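PDB 3K7Y: aspartate aminotransferase from Plasmodium falciparum, which probably catalyses, with pyridoxal 5'-phosphate as cofactor, the reversible transfer of an amino group from L-aspartate to 2-oxoglutarate, giving oxaloacetate and L-glutamate. Local coordinates for residues Asp158-Tyr161 with Asp162-Leu165; Arg169-Pro172 with Asn173-Val177; Ala365-Leu368 with Lys369-His372. All blocks are in the same frame, centred on the assembly; numbering follows the deposited sequence.

Contact 1 (Asp158-Tyr161 with Asp162-Leu165); sequences DINY and DLFL
Above the plane of the N160 carboxamide lies the backbone N-H of L163, bound to OD1 but 39° out of the carbonyl plane, while L163 CD1 comes to 3.3 Å from ND2 of the same amide. The Y161 ring carries I159 CG2 at 3.8 Å over the centre of one face and also stacks with the ring of Y195; the F164 ring meets F151 of strand 145-153 edge-to-face. The arrangement is a worked case of the asparagine N-cap. N160 sits just before helix 161-170, and with CG anti to its own backbone N (chi1 -174°) OD1 swings forward over the first turn. N160 OD1 accepts a nearly straight bond from L163 N at 3.0 Å and a weak, bent one from D162 N at 3.3 Å. The backbone O of N160 takes F164 N at 3.0 Å, starting the helical ladder, which goes on with a weak bond from L165 N to Y161 O. Here the chain leaves the short edge strand 158-159 of the large mixed sheet and turns into the helix, L165 packing against helix 193-206. Both ends of the carboxamide are used, since ND2 donates to D153 OD2. The amide is therefore fixed in rotation, its oxygen turned to the amides of the first helical turn, where it would also suit the positive end of the helix dipole.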
# COMPACT_ATOMS: atom_id res chain seq x y z
N ASP A 158 33.51 -2.64 14.36
CA ASP A 158 32.69 -3.58 15.09
C ASP A 158 31.78 -2.67 15.88
O ASP A 158 32.01 -1.46 15.90
CB ASP A 158 33.56 -4.41 16.04
CG ASP A 158 32.92 -5.76 16.43
OD1 ASP A 158 31.67 -5.86 16.59
OD2 ASP A 158 33.71 -6.73 16.62
N ILE A 159 30.75 -3.22 16.51
CA ILE A 159 29.94 -2.45 17.44
C ILE A 159 30.81 -2.03 18.62
O ILE A 159 31.68 -2.77 19.05
CB ILE A 159 28.73 -3.25 17.95
CG1 ILE A 159 27.81 -3.60 16.80
CG2 ILE A 159 27.96 -2.48 19.00
CD1 ILE A 159 27.11 -4.89 16.99
N ASN A 160 30.57 -0.83 19.12
CA ASN A 160 31.22 -0.37 20.32
C ASN A 160 30.22 -0.63 21.44
O ASN A 160 29.40 0.24 21.77
CB ASN A 160 31.51 1.12 20.19
CG ASN A 160 32.30 1.67 21.33
OD1 ASN A 160 32.03 1.38 22.51
ND2 ASN A 160 33.29 2.49 21.00
N TYR A 161 30.28 -1.83 22.01
CA TYR A 161 29.26 -2.28 22.97
C TYR A 161 29.32 -1.49 24.27
O TYR A 161 28.39 -1.54 25.07
CB TYR A 161 29.39 -3.77 23.26
CG TYR A 161 29.18 -4.70 22.08
CD1 TYR A 161 27.94 -5.31 21.86
CD2 TYR A 161 30.23 -4.99 21.21
CE1 TYR A 161 27.75 -6.18 20.79
CE2 TYR A 161 30.05 -5.86 20.13
CZ TYR A 161 28.80 -6.45 19.93
OH TYR A 161 28.63 -7.30 18.85
N ASP A 162 30.41 -0.75 24.47
CA ASP A 162 30.61 -0.00 25.71
C ASP A 162 29.79 1.27 25.67
O ASP A 162 29.02 1.54 26.59
CB ASP A 162 32.10 0.35 25.89
CG ASP A 162 33.01 -0.88 25.86
OD1 ASP A 162 32.82 -1.77 24.99
OD2 ASP A 162 33.94 -0.95 26.69
N LEU A 163 29.96 2.03 24.58
CA LEU A 163 29.22 3.27 24.36
C LEU A 163 27.76 3.05 23.95
O LEU A 163 26.90 3.88 24.21
CB LEU A 163 29.94 4.14 23.32
CG LEU A 163 31.30 4.72 23.69
CD1 LEU A 163 32.03 5.17 22.44
CD2 LEU A 163 31.17 5.89 24.65
N PHE A 164 27.48 1.93 23.29
CA PHE A 164 26.11 1.60 22.93
C PHE A 164 25.20 1.42 24.18
O PHE A 164 24.10 2.00 24.24
CB PHE A 164 26.08 0.37 22.00
CG PHE A 164 24.72 -0.28 21.86
CD1 PHE A 164 23.58 0.48 21.60
CD2 PHE A 164 24.59 -1.66 21.95
CE1 PHE A 164 22.32 -0.14 21.46
CE2 PHE A 164 23.34 -2.28 21.81
CZ PHE A 164 22.20 -1.52 21.57
N LEU A 165 25.66 0.65 25.16
CA LEU A 165 24.90 0.42 26.39
C LEU A 165 24.91 1.62 27.33
O LEU A 165 23.99 1.79 28.12
CB LEU A 165 25.41 -0.80 27.14
CG LEU A 165 25.37 -2.13 26.39
CD1 LEU A 165 26.22 -3.13 27.14
CD2 LEU A 165 23.98 -2.64 26.26

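Contact 2 (Arg169-Pro172 with Asn173-Val177)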
# COMPACT_ATOMS: atom_id res chain seq x y z
N ARG A 169 21.63 3.60 28.62
CA ARG A 169 21.44 3.78 30.05
C ARG A 169 21.09 5.20 30.50
O ARG A 169 20.51 5.39 31.56
CB ARG A 169 22.66 3.28 30.83
CG ARG A 169 22.62 1.82 31.25
CD ARG A 169 23.66 1.53 32.33
NE ARG A 169 23.74 0.11 32.71
CZ ARG A 169 22.94 -0.50 33.59
NH1 ARG A 169 21.95 0.15 34.19
NH2 ARG A 169 23.12 -1.79 33.87
N ASN A 170 21.44 6.21 29.72
CA ASN A 170 21.12 7.58 30.14
C ASN A 170 20.18 8.35 29.22
O ASN A 170 20.02 9.56 29.36
CB ASN A 170 22.39 8.38 30.48
CG ASN A 170 23.65 7.79 29.87
OD1 ASN A 170 24.42 7.11 30.56
ND2 ASN A 170 23.85 8.03 28.57
N ILE A 171 19.56 7.64 28.30
CA ILE A 171 18.54 8.21 27.44
C ILE A 171 17.20 8.12 28.17
O ILE A 171 16.70 7.02 28.38
CB ILE A 171 18.44 7.47 26.08
CG1 ILE A 171 18.15 5.97 26.27
CG2 ILE A 171 19.72 7.71 25.26
CD1 ILE A 171 17.57 5.28 25.07
N PRO A 172 16.58 9.27 28.51
CA PRO A 172 15.39 9.25 29.33
C PRO A 172 14.98 7.87 29.91
O PRO A 172 15.80 7.19 30.53
CB PRO A 172 14.34 9.82 28.39
CG PRO A 172 15.14 10.84 27.57
CD PRO A 172 16.62 10.54 27.76
N ASN A 173 13.73 7.50 29.71
CA ASN A 173 13.12 6.36 30.40
C ASN A 173 11.88 6.02 29.62
O ASN A 173 11.08 6.92 29.31
CB ASN A 173 12.69 6.75 31.82
CG ASN A 173 13.70 6.35 32.87
OD1 ASN A 173 14.42 7.19 33.42
ND2 ASN A 173 13.73 5.05 33.19
N GLY A 174 11.67 4.75 29.31
CA GLY A 174 10.61 4.42 28.38
C GLY A 174 10.81 5.22 27.10
O GLY A 174 9.86 5.76 26.53
N SER A 175 12.06 5.33 26.67
CA SER A 175 12.34 5.91 25.38
C SER A 175 12.01 4.86 24.34
O SER A 175 12.09 3.65 24.59
CB SER A 175 13.79 6.35 25.26
OG SER A 175 14.09 7.32 26.24
N SER A 176 11.62 5.33 23.17
CA SER A 176 11.25 4.46 22.08
C SER A 176 12.49 4.32 21.25
O SER A 176 13.10 5.33 20.87
CB SER A 176 10.12 5.10 21.28
OG SER A 176 9.24 5.80 22.15
N VAL A 177 12.89 3.08 20.97
CA VAL A 177 14.15 2.83 20.26
C VAL A 177 13.97 1.80 19.15
O VAL A 177 13.31 0.78 19.34
CB VAL A 177 15.28 2.36 21.21
CG1 VAL A 177 16.58 2.16 20.45
CG2 VAL A 177 15.48 3.35 22.32
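I171 and V177 face each other across the loop that carries the chain from helix 161-170 into strand 176-179, the last leg of a crossover from strand 145-153, by way of the short strand 158-159 and helix 161-170, to the parallel strand 176-179 in the mixed sheet of the cofactor-binding domain. The tightly packed part is apolar. The CG1 branch of I171 lies between its backbone N and carbonyl carbon (chi1 58°) and then runs on extended, which carries CD1 into the loop; there I171 CD1 rests against S175 CB at 3.9 Å. Y126 of strand 124-128 packs against I171, S175 and V177, and also touches P172. The outer side is different in kind. P172 and N173 are exposed, and N173 points away overall, though its CB still touches P172. What holds this outer side is mainly polar and comes from the end of helix 193-206: K206 NZ donates to P172 O, and more weakly to R169 O and N173 OD1. Between the two sides lies S175, buried, its hydroxyl set beside its own backbone N and turned back over the loop. S175 OG gives a weak hydrogen bond to I171 O at 3.4 Å, and the same carbonyl has a second weak donor in H208 NE2. On the apolar side, I171 CD1 and V177 CG2 meet at 4.0 Å, the two side chains passing at a slant.

Contact 3 (Ala365-Leu368 with Lys369-His372)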
# COMPACT_ATOMS: atom_id res chain seq x y z
N ALA A 365 34.42 6.60 -3.78
CA ALA A 365 33.13 6.26 -4.40
C ALA A 365 32.91 6.88 -5.78
O ALA A 365 32.38 6.22 -6.68
CB ALA A 365 31.99 6.62 -3.46
N GLU A 366 33.30 8.14 -5.95
CA GLU A 366 33.03 8.85 -7.20
C GLU A 366 34.16 8.64 -8.20
O GLU A 366 34.03 9.00 -9.37
CB GLU A 366 32.77 10.35 -6.93
CG GLU A 366 31.63 10.97 -7.76
CD GLU A 366 30.29 10.22 -7.62
OE1 GLU A 366 29.60 10.06 -8.65
OE2 GLU A 366 29.93 9.77 -6.50
N HIS A 367 35.26 8.06 -7.74
CA HIS A 367 36.33 7.68 -8.65
C HIS A 367 36.14 6.26 -9.15
O HIS A 367 36.68 5.88 -10.18
CB HIS A 367 37.71 7.81 -8.00
CG HIS A 367 38.79 8.14 -8.98
ND1 HIS A 367 38.98 7.42 -10.14
CD2 HIS A 367 39.70 9.14 -9.00
CE1 HIS A 367 39.98 7.95 -10.83
NE2 HIS A 367 40.43 9.00 -10.16
N LEU A 368 35.37 5.48 -8.40
CA LEU A 368 35.10 4.11 -8.77
C LEU A 368 34.08 4.05 -9.88
O LEU A 368 33.70 2.97 -10.33
CB LEU A 368 34.56 3.33 -7.56
CG LEU A 368 35.50 2.49 -6.68
CD1 LEU A 368 34.69 1.79 -5.60
CD2 LEU A 368 36.28 1.46 -7.49
N LYS A 369 33.61 5.23 -10.30
CA LYS A 369 32.61 5.33 -11.36
C LYS A 369 33.24 5.60 -12.72
O LYS A 369 32.64 5.26 -13.74
CB LYS A 369 31.53 6.36 -11.01
CG LYS A 369 30.59 5.85 -9.92
CD LYS A 369 29.55 6.86 -9.44
CE LYS A 369 28.70 6.24 -8.32
NZ LYS A 369 28.25 7.21 -7.28
N THR A 370 34.45 6.16 -12.75
CA THR A 370 35.22 6.32 -14.00
C THR A 370 35.50 4.94 -14.60
O THR A 370 35.55 4.77 -15.82
CB THR A 370 36.55 7.14 -13.83
OG1 THR A 370 37.61 6.31 -13.36
CG2 THR A 370 36.39 8.32 -12.88
N HIS A 371 35.70 3.97 -13.72
CA HIS A 371 35.58 2.57 -14.05
C HIS A 371 34.10 2.25 -13.79
O HIS A 371 33.42 3.00 -13.10
CB HIS A 371 36.48 1.74 -13.15
CG HIS A 371 37.78 2.43 -12.84
ND1 HIS A 371 38.82 2.46 -13.73
CD2 HIS A 371 38.18 3.13 -11.76
CE1 HIS A 371 39.83 3.14 -13.20
NE2 HIS A 371 39.46 3.56 -12.00
N HIS A 372 33.58 1.17 -14.34
CA HIS A 372 32.13 1.12 -14.42
C HIS A 372 31.49 0.33 -13.28
O HIS A 372 30.63 -0.54 -13.48
CB HIS A 372 31.69 0.76 -15.85
CG HIS A 372 32.29 1.66 -16.88
ND1 HIS A 372 33.40 1.31 -17.63
CD2 HIS A 372 31.99 2.94 -17.23
CE1 HIS A 372 33.74 2.31 -18.42
NE2 HIS A 372 32.90 3.31 -18.20
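E366 and K369, three residues apart, lay their side chains across each other at a slant so that carboxylate and ammonium come together on the outside of the turn. The glutamate leaves the backbone pointing away from the following segment and is brought back by a bend at chi2 (55°). K369 runs extended through chi2 and chi3 and bends somewhat at its last torsion. K369 NZ meets E366 OE2 on the syn side, 29° out of the carboxylate plane, at 3.2 Å, and reaches E366 OE1 by a weak bond at 3.4 Å; this is a salt bridge with both oxygens engaged. The aliphatic part takes part as well, K369 CD lying 3.3 Å from E366 OE1 and CG 3.7 Å from the backbone O of A365. Such i to i+3 spacing is that of a helical turn, and 365-367 do have helical backbone angles, but the regular bonds are missing: the segment is a loop between strands 355-357 and 373-374, in the small domain of the aminotransferase fold. The nearest to a helical link is at H367 O, which receives two weak bonds from T370, one from its N at 3.4 Å and one from OG1 at 3.3 Å. T370 OG1 also lies over the centre of one face of the H371 ring, 3.5 Å above it, whereas L368 CA approaches that ring at its edge. The H367 ring slants past the T370 side chain from the other segment. H371 packs on Y393 and K397 of helix 390-403, and H367 touches S401 of the same helix.

In the fold
Contacts 1 and 2 mark the two ends of one element, helix 161-170, and both reach the same mixed sheet; their centres lie about 16 Å apart. Contact 3 belongs to another region: its centre lies about 33 Å from that of contact 1 and about 42 Å from that of contact 2. Contact 2 is the most buried and relies on apolar packing with a single weak hydroxyl bond across it. Contact 1 is partly buried, its main work being polar capping at the helix start. Contact 3, also partly buried, is the one with a salt bridge, set between side chains that are exposed or partly exposed, and its backbone bonding is weak throughout. None of the three lies at the pyridoxal phosphate site.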